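Local coordinates for protein FdhC (Acinetobacter nosocomialis, PDB 5KTD) that probably transfers acyl groups as a GNAT-family acyltransferase, and binds coenzyme A together with a thymidine diphosphate-linked 3-hydroxybutanoylamino sugar, at residues 11-16 with 64-69; 90-95 with 123-128. All blocks are in the same frame, centred on the assembly; numbering follows the deposited sequence.

Contact 1: residues 11-16 with 64-69. With QUH ([[(2~{R},3~{S},5~{R})-5-[5-methyl-2,4-bis(oxidanylidene)pyrimidin-1-yl]-3-oxidanyl-oxolan-2-yl]methoxy-oxidanyl-phosphoryl] [(2~{R},3~{R},4~{S},5~{S},6~{R})-6-methyl-3,5-bis(oxidanyl)-4-[[(3~{R})-3-oxidanylbutanoyl]amino]oxan-2-yl] hydrogen phosphate), chain C.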
ATOM      1  N   THR A  11     -11.869   3.135   4.474  1.00 18.87           N
ATOM      2  CA  THR A  11     -11.402   2.337   3.346  1.00 17.26           C
ATOM      3  C   THR A  11     -11.309   0.877   3.753  1.00 16.66           C
ATOM      4  O   THR A  11     -11.291   0.551   4.931  1.00 17.28           O
ATOM      5  CB  THR A  11     -10.005   2.770   2.872  1.00 17.28           C
ATOM      6  OG1 THR A  11      -9.094   2.605   3.944  1.00 15.90           O
ATOM      7  CG2 THR A  11      -9.970   4.201   2.414  1.00 18.66           C
ATOM      8  N   TYR A  12     -11.239   0.016   2.745  1.00 15.94           N
ATOM      9  CA  TYR A  12     -10.882  -1.376   2.881  1.00 15.56           C
ATOM     10  C   TYR A  12     -10.135  -1.842   1.665  1.00 15.53           C
ATOM     11  O   TYR A  12     -10.084  -1.144   0.678  1.00 16.89           O
ATOM     12  CB  TYR A  12     -12.100  -2.238   3.085  1.00 15.54           C
ATOM     13  CG  TYR A  12     -13.127  -2.224   1.973  1.00 15.25           C
ATOM     14  CD1 TYR A  12     -14.072  -1.213   1.900  1.00 15.05           C
ATOM     15  CD2 TYR A  12     -13.179  -3.235   1.009  1.00 14.71           C
ATOM     16  CE1 TYR A  12     -15.080  -1.226   0.953  1.00 15.33           C
ATOM     17  CE2 TYR A  12     -14.177  -3.238   0.023  1.00 15.20           C
ATOM     18  CZ  TYR A  12     -15.130  -2.228  -0.019  1.00 16.06           C
ATOM     19  OH  TYR A  12     -16.126  -2.142  -1.036  1.00 17.14           O
ATOM     20  N   LEU A  13      -9.535  -3.003   1.774  1.00 17.24           N
ATOM     21  CA  LEU A  13      -8.694  -3.594   0.706  1.00 17.24           C
ATOM     22  C   LEU A  13      -9.224  -4.957   0.365  1.00 16.45           C
ATOM     23  O   LEU A  13      -9.710  -5.682   1.235  1.00 17.57           O
ATOM     24  CB  LEU A  13      -7.210  -3.772   1.116  1.00 17.09           C
ATOM     25  CG  LEU A  13      -6.367  -2.600   1.655  1.00 19.71           C
ATOM     26  CD1 LEU A  13      -4.869  -2.808   1.527  1.00 21.72           C
ATOM     27  CD2 LEU A  13      -6.695  -1.264   1.099  1.00 20.12           C
ATOM     28  N   ARG A  14      -9.114  -5.332  -0.907  1.00 15.78           N
ATOM     29  CA  ARG A  14      -9.364  -6.728  -1.307  1.00 15.13           C
ATOM     30  C   ARG A  14      -8.459  -7.130  -2.440  1.00 15.91           C
ATOM     31  O   ARG A  14      -8.044  -6.285  -3.228  1.00 15.25           O
ATOM     32  CB  ARG A  14     -10.822  -6.958  -1.661  1.00 15.77           C
ATOM     33  CG  ARG A  14     -11.308  -6.256  -2.903  1.00 17.50           C
ATOM     34  CD  ARG A  14     -12.103  -7.248  -3.786  1.00 17.82           C
ATOM     35  NE  ARG A  14     -12.577  -6.538  -4.968  1.00 17.80           N
ATOM     36  CZ  ARG A  14     -11.882  -6.336  -6.083  1.00 17.38           C
ATOM     37  NH1 ARG A  14     -10.636  -6.781  -6.195  1.00 17.56           N
ATOM     38  NH2 ARG A  14     -12.427  -5.623  -7.085  1.00 17.90           N
ATOM     39  N   LEU A  15      -8.144  -8.400  -2.507  1.00 14.70           N
ATOM     40  CA  LEU A  15      -7.178  -8.877  -3.488  1.00 15.80           C
ATOM     41  C   LEU A  15      -7.610  -8.588  -4.937  1.00 16.46           C
ATOM     42  O   LEU A  15      -8.770  -8.728  -5.293  1.00 17.48           O
ATOM     43  CB  LEU A  15      -6.922 -10.378  -3.271  1.00 17.23           C
ATOM     44  CG  LEU A  15      -6.126 -10.704  -2.028  1.00 16.70           C
ATOM     45  CD1 LEU A  15      -6.137 -12.190  -1.674  1.00 17.64           C
ATOM     46  CD2 LEU A  15      -4.712 -10.192  -2.176  1.00 17.73           C
ATOM     47  N   VAL A  16      -6.652  -8.164  -5.754  1.00 15.66           N
ATOM     48  CA  VAL A  16      -6.867  -7.924  -7.168  1.00 16.82           C
ATOM     49  C   VAL A  16      -7.357  -9.203  -7.905  1.00 17.51           C
ATOM     50  O   VAL A  16      -6.856 -10.308  -7.651  1.00 17.30           O
ATOM     51  CB  VAL A  16      -5.548  -7.371  -7.789  1.00 17.39           C
ATOM     52  CG1 VAL A  16      -5.545  -7.396  -9.331  1.00 17.09           C
ATOM     53  CG2 VAL A  16      -5.313  -5.959  -7.223  1.00 15.72           C
ATOM     54  N   TYR A  64       1.040 -10.030  -2.947  1.00 14.52           N
ATOM     55  CA  TYR A  64      -0.320  -9.723  -2.659  1.00 14.07           C
ATOM     56  C   TYR A  64      -0.590  -8.316  -3.112  1.00 13.36           C
ATOM     57  O   TYR A  64       0.100  -7.350  -2.719  1.00 11.67           O
ATOM     58  CB  TYR A  64      -0.582  -9.858  -1.153  1.00 15.23           C
ATOM     59  CG  TYR A  64      -0.261 -11.245  -0.638  1.00 16.91           C
ATOM     60  CD1 TYR A  64      -1.129 -12.308  -0.875  1.00 19.03           C
ATOM     61  CD2 TYR A  64       0.907 -11.502   0.035  1.00 17.65           C
ATOM     62  CE1 TYR A  64      -0.845 -13.595  -0.437  1.00 20.07           C
ATOM     63  CE2 TYR A  64       1.218 -12.804   0.486  1.00 20.34           C
ATOM     64  CZ  TYR A  64       0.329 -13.845   0.256  1.00 20.08           C
ATOM     65  OH  TYR A  64       0.596 -15.147   0.710  1.00 24.23           O
ATOM     66  N   TYR A  65      -1.578  -8.214  -3.974  1.00 12.89           N
ATOM     67  CA  TYR A  65      -1.906  -7.015  -4.704  1.00 12.37           C
ATOM     68  C   TYR A  65      -3.351  -6.724  -4.390  1.00 13.50           C
ATOM     69  O   TYR A  65      -4.183  -7.628  -4.487  1.00 15.72           O
ATOM     70  CB  TYR A  65      -1.731  -7.300  -6.165  1.00 11.71           C
ATOM     71  CG  TYR A  65      -1.763  -6.143  -7.132  1.00 12.16           C
ATOM     72  CD1 TYR A  65      -1.667  -4.829  -6.722  1.00 12.20           C
ATOM     73  CD2 TYR A  65      -1.829  -6.385  -8.514  1.00 13.03           C
ATOM     74  CE1 TYR A  65      -1.646  -3.782  -7.667  1.00 13.01           C
ATOM     75  CE2 TYR A  65      -1.852  -5.345  -9.427  1.00 12.42           C
ATOM     76  CZ  TYR A  65      -1.785  -4.036  -8.989  1.00 12.73           C
ATOM     77  OH  TYR A  65      -1.773  -2.961  -9.907  1.00 13.59           O
ATOM     78  N   PHE A  66      -3.654  -5.492  -4.001  1.00 12.99           N
ATOM     79  CA  PHE A  66      -4.991  -5.115  -3.483  1.00 12.46           C
ATOM     80  C   PHE A  66      -5.550  -3.904  -4.226  1.00 11.47           C
ATOM     81  O   PHE A  66      -4.811  -2.968  -4.507  1.00 10.60           O
ATOM     82  CB  PHE A  66      -4.915  -4.712  -2.020  1.00 12.02           C
ATOM     83  CG  PHE A  66      -4.467  -5.823  -1.094  1.00 12.15           C
ATOM     84  CD1 PHE A  66      -3.128  -6.090  -0.894  1.00 12.17           C
ATOM     85  CD2 PHE A  66      -5.385  -6.573  -0.422  1.00 12.57           C
ATOM     86  CE1 PHE A  66      -2.715  -7.147  -0.057  1.00 12.78           C
ATOM     87  CE2 PHE A  66      -4.996  -7.617   0.425  1.00 12.17           C
ATOM     88  CZ  PHE A  66      -3.661  -7.900   0.620  1.00 12.33           C
ATOM     89  N   ILE A  67      -6.860  -3.945  -4.460  1.00 11.36           N
ATOM     90  CA  ILE A  67      -7.642  -2.763  -4.787  1.00 11.40           C
ATOM     91  C   ILE A  67      -8.012  -2.115  -3.440  1.00 11.24           C
ATOM     92  O   ILE A  67      -8.370  -2.827  -2.515  1.00 11.58           O
ATOM     93  CB  ILE A  67      -8.965  -3.074  -5.518  1.00 11.66           C
ATOM     94  CG1 ILE A  67      -8.698  -3.798  -6.844  1.00 12.13           C
ATOM     95  CG2 ILE A  67      -9.759  -1.784  -5.771  1.00 11.77           C
ATOM     96  CD1 ILE A  67      -7.688  -3.130  -7.756  1.00 12.72           C
ATOM     97  N   ILE A  68      -7.880  -0.793  -3.389  1.00 10.98           N
ATOM     98  CA  ILE A  68      -8.311   0.028  -2.260  1.00 12.13           C
ATOM     99  C   ILE A  68      -9.714   0.543  -2.573  1.00 12.13           C
ATOM    100  O   ILE A  68      -9.949   1.064  -3.635  1.00 12.31           O
ATOM    101  CB  ILE A  68      -7.396   1.222  -1.996  1.00 11.89           C
ATOM    102  CG1 ILE A  68      -5.921   0.785  -1.818  1.00 11.88           C
ATOM    103  CG2 ILE A  68      -7.915   1.961  -0.762  1.00 12.00           C
ATOM    104  CD1 ILE A  68      -4.928   1.929  -1.844  1.00 11.93           C
ATOM    105  N   PHE A  69     -10.606   0.429  -1.606  1.00 13.87           N
ATOM    106  CA  PHE A  69     -12.010   0.828  -1.752  1.00 15.19           C
ATOM    107  C   PHE A  69     -12.359   1.857  -0.693  1.00 16.70           C
ATOM    108  O   PHE A  69     -11.840   1.826   0.377  1.00 15.12           O
ATOM    109  CB  PHE A  69     -12.971  -0.359  -1.577  1.00 15.21           C
ATOM    110  CG  PHE A  69     -13.113  -1.238  -2.821  1.00 16.04           C
ATOM    111  CD1 PHE A  69     -14.104  -0.967  -3.760  1.00 16.22           C
ATOM    112  CD2 PHE A  69     -12.235  -2.322  -3.062  1.00 16.12           C
ATOM    113  CE1 PHE A  69     -14.219  -1.750  -4.901  1.00 15.94           C
ATOM    114  CE2 PHE A  69     -12.373  -3.130  -4.208  1.00 15.78           C
ATOM    115  CZ  PHE A  69     -13.363  -2.824  -5.120  1.00 16.16           C
TER
HETATM  116  O1  QUH C 202       4.828   2.910  -4.478  1.00 14.15           O
HETATM  117  C1  QUH C 202       5.997   2.813  -4.078  1.00 13.26           C
HETATM  118  C2  QUH C 202       6.407   2.803  -2.641  1.00 12.73           C
HETATM  119  C3  QUH C 202       5.348   3.389  -1.748  1.00 13.06           C
HETATM  120  O2  QUH C 202       5.520   4.809  -1.622  1.00 13.50           O
HETATM  121  C4  QUH C 202       5.409   2.865  -0.337  1.00 12.60           C
HETATM  122  N1  QUH C 202       7.066   2.671  -4.947  1.00 14.34           N
HETATM  123  C5  QUH C 202       6.883   2.406  -6.376  1.00 14.22           C
HETATM  124  C6  QUH C 202       7.894   3.205  -7.201  1.00 15.58           C
HETATM  125  O3  QUH C 202       7.719   4.607  -6.893  1.00 18.48           O
HETATM  126  C7  QUH C 202       7.612   2.920  -8.671  1.00 16.36           C
HETATM  127  C8  QUH C 202       8.518   3.695  -9.622  1.00 16.76           C
HETATM  128  O4  QUH C 202       7.759   1.509  -8.935  1.00 17.05           O
HETATM  129  C9  QUH C 202       7.171   0.962  -6.683  1.00 14.83           C
HETATM  130  O5  QUH C 202       6.410   0.070  -5.894  1.00 15.32           O
HETATM  131  C10 QUH C 202       6.950   0.655  -8.126  1.00 15.61           C
HETATM  132  O6  QUH C 202       5.568   0.800  -8.407  1.00 15.29           O
HETATM  133  P1  QUH C 202       4.986   0.204  -9.715  1.00 14.78           P
HETATM  134  O7  QUH C 202       5.221   1.073 -10.961  1.00 13.10           O
HETATM  135  O8  QUH C 202       3.488  -0.061  -9.370  1.00 14.42           O
HETATM  136  O9  QUH C 202       5.391  -1.329  -9.985  1.00 15.61           O
HETATM  137  P2  QUH C 202       6.750  -1.934 -10.596  1.00 15.34           P
HETATM  138  O10 QUH C 202       7.362  -2.920  -9.725  1.00 15.91           O
HETATM  139  O11 QUH C 202       7.734  -0.836 -10.983  1.00 15.63           O
HETATM  140  O12 QUH C 202       6.219  -2.725 -11.849  1.00 16.55           O
HETATM  141  C11 QUH C 202       6.921  -3.759 -12.512  1.00 17.02           C
HETATM  142  C12 QUH C 202       6.425  -3.716 -13.948  1.00 16.50           C
HETATM  143  C13 QUH C 202       6.450  -2.295 -14.537  1.00 17.50           C
HETATM  144  O13 QUH C 202       6.763  -2.378 -15.945  1.00 17.11           O
HETATM  145  C14 QUH C 202       5.012  -1.796 -14.476  1.00 16.81           C
HETATM  146  C15 QUH C 202       4.247  -3.092 -14.644  1.00 17.31           C
HETATM  147  O14 QUH C 202       5.064  -4.153 -14.053  1.00 16.01           O
HETATM  148  N2  QUH C 202       2.947  -3.176 -13.997  1.00 18.24           N
HETATM  149  C16 QUH C 202       2.866  -3.125 -12.633  1.00 18.82           C
HETATM  150  C17 QUH C 202       1.623  -3.274 -11.984  1.00 18.02           C
HETATM  151  C18 QUH C 202       1.472  -3.245 -10.478  1.00 17.47           C
HETATM  152  C19 QUH C 202       0.481  -3.432 -12.836  1.00 17.06           C
HETATM  153  O15 QUH C 202      -0.693  -3.573 -12.333  1.00 16.76           O
HETATM  154  N3  QUH C 202       0.590  -3.477 -14.164  1.00 19.03           N
HETATM  155  C20 QUH C 202       1.788  -3.363 -14.733  1.00 18.57           C
HETATM  156  O16 QUH C 202       1.796  -3.429 -16.047  1.00 20.18           O

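Contact 2: residues 90-95 with 123-128. With QUH ([[(2~{R},3~{S},5~{R})-5-[5-methyl-2,4-bis(oxidanylidene)pyrimidin-1-yl]-3-oxidanyl-oxolan-2-yl]methoxy-oxidanyl-phosphoryl] [(2~{R},3~{R},4~{S},5~{S},6~{R})-6-methyl-3,5-bis(oxidanyl)-4-[[(3~{R})-3-oxidanylbutanoyl]amino]oxan-2-yl] hydrogen phosphate), chain C.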
ATOM      1  N   LYS A  90      13.514 -11.285   7.638  1.00 30.10           N
ATOM      2  CA  LYS A  90      12.352 -11.423   6.780  1.00 29.21           C
ATOM      3  C   LYS A  90      11.889 -10.026   6.301  1.00 23.95           C
ATOM      4  O   LYS A  90      11.465  -9.199   7.118  1.00 21.92           O
ATOM      5  CB  LYS A  90      11.212 -12.130   7.512  1.00 33.30           C
ATOM      6  CG  LYS A  90      11.345 -13.634   7.636  1.00 40.64           C
ATOM      7  CD  LYS A  90       9.974 -14.314   7.745  1.00 42.61           C
ATOM      8  CE  LYS A  90       9.349 -14.545   6.385  1.00 44.48           C
ATOM      9  NZ  LYS A  90       7.896 -14.243   6.383  1.00 46.85           N
ATOM     10  N   SER A  91      11.964  -9.780   4.989  1.00 19.61           N
ATOM     11  CA  SER A  91      11.627  -8.459   4.441  1.00 18.32           C
ATOM     12  C   SER A  91      10.683  -8.519   3.308  1.00 16.78           C
ATOM     13  O   SER A  91      10.682  -9.482   2.494  1.00 17.73           O
ATOM     14  CB  SER A  91      12.872  -7.694   4.047  1.00 19.46           C
ATOM     15  OG  SER A  91      13.504  -8.326   2.987  1.00 19.49           O
ATOM     16  N   PHE A  92       9.808  -7.516   3.246  1.00 14.61           N
ATOM     17  CA  PHE A  92       8.891  -7.407   2.145  1.00 14.40           C
ATOM     18  C   PHE A  92       8.998  -6.011   1.560  1.00 13.23           C
ATOM     19  O   PHE A  92       9.236  -5.074   2.283  1.00 12.65           O
ATOM     20  CB  PHE A  92       7.445  -7.741   2.571  1.00 15.77           C
ATOM     21  CG  PHE A  92       6.745  -6.660   3.390  1.00 15.63           C
ATOM     22  CD1 PHE A  92       6.903  -6.596   4.753  1.00 15.47           C
ATOM     23  CD2 PHE A  92       5.877  -5.751   2.782  1.00 16.12           C
ATOM     24  CE1 PHE A  92       6.300  -5.616   5.509  1.00 14.68           C
ATOM     25  CE2 PHE A  92       5.248  -4.777   3.533  1.00 16.01           C
ATOM     26  CZ  PHE A  92       5.436  -4.737   4.921  1.00 14.81           C
ATOM     27  N   CYS A  93       8.840  -5.902   0.257  1.00 13.08           N
ATOM     28  CA  CYS A  93       8.630  -4.601  -0.345  1.00 13.73           C
ATOM     29  C   CYS A  93       7.122  -4.264  -0.416  1.00 13.06           C
ATOM     30  O   CYS A  93       6.267  -5.148  -0.485  1.00 12.59           O
ATOM     31  CB  CYS A  93       9.298  -4.504  -1.749  1.00 13.34           C
ATOM     32  SG  CYS A  93      11.089  -4.819  -1.638  1.00 14.39           S
ATOM     33  N   TRP A  94       6.825  -2.964  -0.459  1.00 12.10           N
ATOM     34  CA  TRP A  94       5.528  -2.514  -0.869  1.00 12.50           C
ATOM     35  C   TRP A  94       5.586  -1.264  -1.751  1.00 11.43           C
ATOM     36  O   TRP A  94       6.612  -0.598  -1.834  1.00 11.23           O
ATOM     37  CB  TRP A  94       4.603  -2.319   0.316  1.00 12.55           C
ATOM     38  CG  TRP A  94       4.760  -1.092   1.180  1.00 13.61           C
ATOM     39  CD1 TRP A  94       5.667  -0.881   2.173  1.00 13.81           C
ATOM     40  CD2 TRP A  94       3.865   0.025   1.214  1.00 13.75           C
ATOM     41  NE1 TRP A  94       5.396   0.327   2.819  1.00 15.10           N
ATOM     42  CE2 TRP A  94       4.284   0.883   2.258  1.00 13.62           C
ATOM     43  CE3 TRP A  94       2.731   0.372   0.465  1.00 14.09           C
ATOM     44  CZ2 TRP A  94       3.630   2.101   2.555  1.00 14.38           C
ATOM     45  CZ3 TRP A  94       2.078   1.623   0.751  1.00 14.30           C
ATOM     46  CH2 TRP A  94       2.526   2.438   1.811  1.00 14.61           C
ATOM     47  N   GLY A  95       4.479  -1.023  -2.410  1.00 11.11           N
ATOM     48  CA  GLY A  95       4.388   0.040  -3.402  1.00 11.02           C
ATOM     49  C   GLY A  95       3.243  -0.173  -4.331  1.00 11.52           C
ATOM     50  O   GLY A  95       2.178  -0.633  -3.878  1.00 12.82           O
ATOM     51  N   LEU A 123       1.450 -11.645   7.813  1.00 28.20           N
ATOM     52  CA  LEU A 123       2.477 -12.407   7.098  1.00 24.69           C
ATOM     53  C   LEU A 123       3.768 -12.627   7.858  1.00 24.67           C
ATOM     54  O   LEU A 123       4.667 -13.260   7.339  1.00 24.81           O
ATOM     55  CB  LEU A 123       2.767 -11.708   5.749  1.00 25.17           C
ATOM     56  CG  LEU A 123       1.557 -11.682   4.811  1.00 24.22           C
ATOM     57  CD1 LEU A 123       1.823 -10.871   3.552  1.00 22.37           C
ATOM     58  CD2 LEU A 123       1.180 -13.089   4.450  1.00 24.21           C
ATOM     59  N   GLY A 124       3.914 -12.115   9.065  1.00 22.30           N
ATOM     60  CA  GLY A 124       5.109 -12.449   9.830  1.00 22.55           C
ATOM     61  C   GLY A 124       6.457 -11.865   9.403  1.00 22.70           C
ATOM     62  O   GLY A 124       7.487 -12.372   9.829  1.00 20.79           O
ATOM     63  N   PHE A 125       6.484 -10.800   8.576  1.00 22.08           N
ATOM     64  CA  PHE A 125       7.777 -10.192   8.207  1.00 21.78           C
ATOM     65  C   PHE A 125       8.359  -9.433   9.360  1.00 23.59           C
ATOM     66  O   PHE A 125       7.629  -9.019  10.269  1.00 21.12           O
ATOM     67  CB  PHE A 125       7.641  -9.266   6.972  1.00 20.46           C
ATOM     68  CG  PHE A 125       7.391 -10.018   5.722  1.00 20.28           C
ATOM     69  CD1 PHE A 125       8.442 -10.555   5.019  1.00 21.82           C
ATOM     70  CD2 PHE A 125       6.126 -10.219   5.262  1.00 20.50           C
ATOM     71  CE1 PHE A 125       8.235 -11.319   3.892  1.00 21.66           C
ATOM     72  CE2 PHE A 125       5.893 -10.935   4.117  1.00 21.37           C
ATOM     73  CZ  PHE A 125       6.955 -11.482   3.423  1.00 22.19           C
ATOM     74  N   GLU A 126       9.668  -9.211   9.292  1.00 25.28           N
ATOM     75  CA  GLU A 126      10.378  -8.373  10.253  1.00 27.07           C
ATOM     76  C   GLU A 126      10.670  -6.951   9.780  1.00 24.16           C
ATOM     77  O   GLU A 126      10.783  -6.044  10.583  1.00 23.43           O
ATOM     78  CB  GLU A 126      11.670  -9.074  10.699  1.00 30.80           C
ATOM     79  CG  GLU A 126      11.404 -10.343  11.532  1.00 37.79           C
ATOM     80  CD  GLU A 126      10.593 -10.093  12.823  1.00 41.59           C
ATOM     81  OE1 GLU A 126       9.503 -10.700  13.031  1.00 41.52           O
ATOM     82  OE2 GLU A 126      11.044  -9.265  13.638  1.00 48.48           O
ATOM     83  N   GLN A 127      10.713  -6.765   8.472  1.00 22.80           N
ATOM     84  CA  GLN A 127      11.168  -5.523   7.887  1.00 22.69           C
ATOM     85  C   GLN A 127      10.479  -5.220   6.542  1.00 17.29           C
ATOM     86  O   GLN A 127      10.114  -6.128   5.830  1.00 16.54           O
ATOM     87  CB  GLN A 127      12.694  -5.645   7.726  1.00 27.67           C
ATOM     88  CG  GLN A 127      13.356  -4.312   7.700  1.00 33.69           C
ATOM     89  CD  GLN A 127      14.868  -4.431   7.560  1.00 38.03           C
ATOM     90  OE1 GLN A 127      15.398  -4.922   6.536  1.00 32.39           O
ATOM     91  NE2 GLN A 127      15.576  -3.994   8.604  1.00 41.30           N
ATOM     92  N   SER A 128      10.274  -3.938   6.218  1.00 15.88           N
ATOM     93  CA  SER A 128       9.623  -3.544   4.997  1.00 14.76           C
ATOM     94  C   SER A 128      10.594  -2.683   4.228  1.00 13.18           C
ATOM     95  O   SER A 128      11.284  -1.947   4.838  1.00 11.31           O
ATOM     96  CB  SER A 128       8.372  -2.737   5.257  1.00 15.57           C
ATOM     97  OG  SER A 128       7.723  -2.544   4.011  1.00 15.63           O
TER
HETATM   98  O1  QUH C 202       4.828   2.910  -4.478  1.00 14.15           O
HETATM   99  C1  QUH C 202       5.997   2.813  -4.078  1.00 13.26           C
HETATM  100  C2  QUH C 202       6.407   2.803  -2.641  1.00 12.73           C
HETATM  101  C3  QUH C 202       5.348   3.389  -1.748  1.00 13.06           C
HETATM  102  O2  QUH C 202       5.520   4.809  -1.622  1.00 13.50           O
HETATM  103  C4  QUH C 202       5.409   2.865  -0.337  1.00 12.60           C
HETATM  104  N1  QUH C 202       7.066   2.671  -4.947  1.00 14.34           N
HETATM  105  C5  QUH C 202       6.883   2.406  -6.376  1.00 14.22           C
HETATM  106  C6  QUH C 202       7.894   3.205  -7.201  1.00 15.58           C
HETATM  107  O3  QUH C 202       7.719   4.607  -6.893  1.00 18.48           O
HETATM  108  C7  QUH C 202       7.612   2.920  -8.671  1.00 16.36           C
HETATM  109  C8  QUH C 202       8.518   3.695  -9.622  1.00 16.76           C
HETATM  110  O4  QUH C 202       7.759   1.509  -8.935  1.00 17.05           O
HETATM  111  C9  QUH C 202       7.171   0.962  -6.683  1.00 14.83           C
HETATM  112  O5  QUH C 202       6.410   0.070  -5.894  1.00 15.32           O
HETATM  113  C10 QUH C 202       6.950   0.655  -8.126  1.00 15.61           C
HETATM  114  O6  QUH C 202       5.568   0.800  -8.407  1.00 15.29           O
HETATM  115  P1  QUH C 202       4.986   0.204  -9.715  1.00 14.78           P
HETATM  116  O7  QUH C 202       5.221   1.073 -10.961  1.00 13.10           O
HETATM  117  O8  QUH C 202       3.488  -0.061  -9.370  1.00 14.42           O
HETATM  118  O9  QUH C 202       5.391  -1.329  -9.985  1.00 15.61           O
HETATM  119  P2  QUH C 202       6.750  -1.934 -10.596  1.00 15.34           P
HETATM  120  O10 QUH C 202       7.362  -2.920  -9.725  1.00 15.91           O
HETATM  121  O11 QUH C 202       7.734  -0.836 -10.983  1.00 15.63           O
HETATM  122  O12 QUH C 202       6.219  -2.725 -11.849  1.00 16.55           O
HETATM  123  C11 QUH C 202       6.921  -3.759 -12.512  1.00 17.02           C
HETATM  124  C12 QUH C 202       6.425  -3.716 -13.948  1.00 16.50           C
HETATM  125  C13 QUH C 202       6.450  -2.295 -14.537  1.00 17.50           C
HETATM  126  O13 QUH C 202       6.763  -2.378 -15.945  1.00 17.11           O
HETATM  127  C14 QUH C 202       5.012  -1.796 -14.476  1.00 16.81           C
HETATM  128  C15 QUH C 202       4.247  -3.092 -14.644  1.00 17.31           C
HETATM  129  O14 QUH C 202       5.064  -4.153 -14.053  1.00 16.01           O
HETATM  130  N2  QUH C 202       2.947  -3.176 -13.997  1.00 18.24           N
HETATM  131  C16 QUH C 202       2.866  -3.125 -12.633  1.00 18.82           C
HETATM  132  C17 QUH C 202       1.623  -3.274 -11.984  1.00 18.02           C
HETATM  133  C18 QUH C 202       1.472  -3.245 -10.478  1.00 17.47           C
HETATM  134  C19 QUH C 202       0.481  -3.432 -12.836  1.00 17.06           C
HETATM  135  O15 QUH C 202      -0.693  -3.573 -12.333  1.00 16.76           O
HETATM  136  N3  QUH C 202       0.590  -3.477 -14.164  1.00 19.03           N
HETATM  137  C20 QUH C 202       1.788  -3.363 -14.733  1.00 18.57           C
HETATM  138  O16 QUH C 202       1.796  -3.429 -16.047  1.00 20.18           O

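Contact 1: residues 11-16 with 64-69
Leu15 brings the methyl CD2 to the edge of the Tyr64 ring and also lays it over one face of Phe66, joining the end of the first strand to the start of the second. Between these two aromatics, Tyr65 turns the other way. Its CG stands anti to the backbone N (chi1 -169°), which places one ring face beneath Val16 CG2, 3.8 Å from the centroid. Tyr65 OH donates a 2.7 Å hydrogen bond to the thymine carbonyl oxygen O15 of QUH. Its own carbonyl O receives Val16 N at 2.8 Å in a nearly straight bond (172°). Phe66 CD2 meets Leu13 CB, the two side chains crossing at about a right angle. Ile67 forms a hydrogen-bonded antiparallel pair with Arg14 and runs alongside it, Ile67 CG1 3.6 Å from Arg14 NH1; NH1 in turn donates to Leu15 O. Ile68 lies alongside Leu13, its CG1 against CD2. Phe69, paired with Tyr12 through two backbone bonds, presses CB onto the Tyr12 ring, 3.4 Å from its centroid, and the two rings are nearly parallel (8°) but slid apart. Phe69 CE2 lies over a face of the Arg14 guanidinium, whose plane is steeply inclined to the ring, and Arg14 NH2 lies at the ring's edge, in its plane. These are the first two strands of the GNAT sheet: strand 75-86 continues it beyond 64-69, while helix 44-59 meets Leu15 and Val16, and helix 21-28 packs on Val16 and Tyr65. Asp20 holds Arg14 NH2 in a salt bridge just before helix 21-28.

Contact 2: residues 90-95 with 123-128
Phe125 lies between two side chains of 90-95, with Phe92 CB over the centre of one ring face and Lys90 NZ over the opposite one. The aliphatic contact is a CH-pi interaction, with Phe92 CB 3.6 Å from the Phe125 centroid. The cation-pi contact is a little longer, Lys90 NZ standing 4.0 Å from the same centroid and 16° off the ring normal; bends at chi3 and chi4 fold the lysine chain back over the ring. The two phenyl planes themselves meet obliquely. A second CH-pi contact comes from Ser128, whose CB and OG both sit over one face of Phe92. Its OG also approaches the edge of the Trp94 indole, 3.2 Å from CD1.

Backbone hydrogen bonds set the parallel register. Lys90 O accepts from both Glu126 N (2.8 Å) and Gln127 N (2.9 Å), so one carbonyl gathers the turn that leads into strand 127-133, and Phe92 N answers with a bond to Gln127 O. Ser128 OG adds only a weak bond to Phe92 O. The strands belong to the beta-alpha-beta unit formed with helix 107-122, and Gly124, with positive phi, is where the chain leaves helical geometry after that helix.

Ligand packing occupies the far end of 90-95. The terminal methyl C4 of the hydroxybutanoyl group lies over the centre of the Trp94 indole, 3.5 Å from CE2, while the indole NE1 donates to the hydroxyl of Tyr116. The chemistry thus changes along the strand: an aromatic and cationic cluster closes its start, whereas an apolar indole face receives the acyl chain near its end, consistent with a pocket for the transferred group.

Overall arrangement
Contact 1 joins the first two strands of the seven-stranded sheet and contact 2 its fourth and fifth, with strand 75-86 between them; their centres are about 17 Å apart. They nevertheless touch, Tyr64 CE2 of contact 1 packing 3.7 Å from Leu123 CD1 of contact 2, and both of these side chains lie near Phe4, a magnesium-binding residue. QUH bridges the pair: Tyr65 of 64-69 bonds to its thymine, while 90-95 meets its acyl end. Coenzyme A lies close by, about 7 Å from the Trp94 side chain at nearest atoms, and the Ile68 side chain is about 4 Å, nearest atoms, from that of Leu99, which binds it.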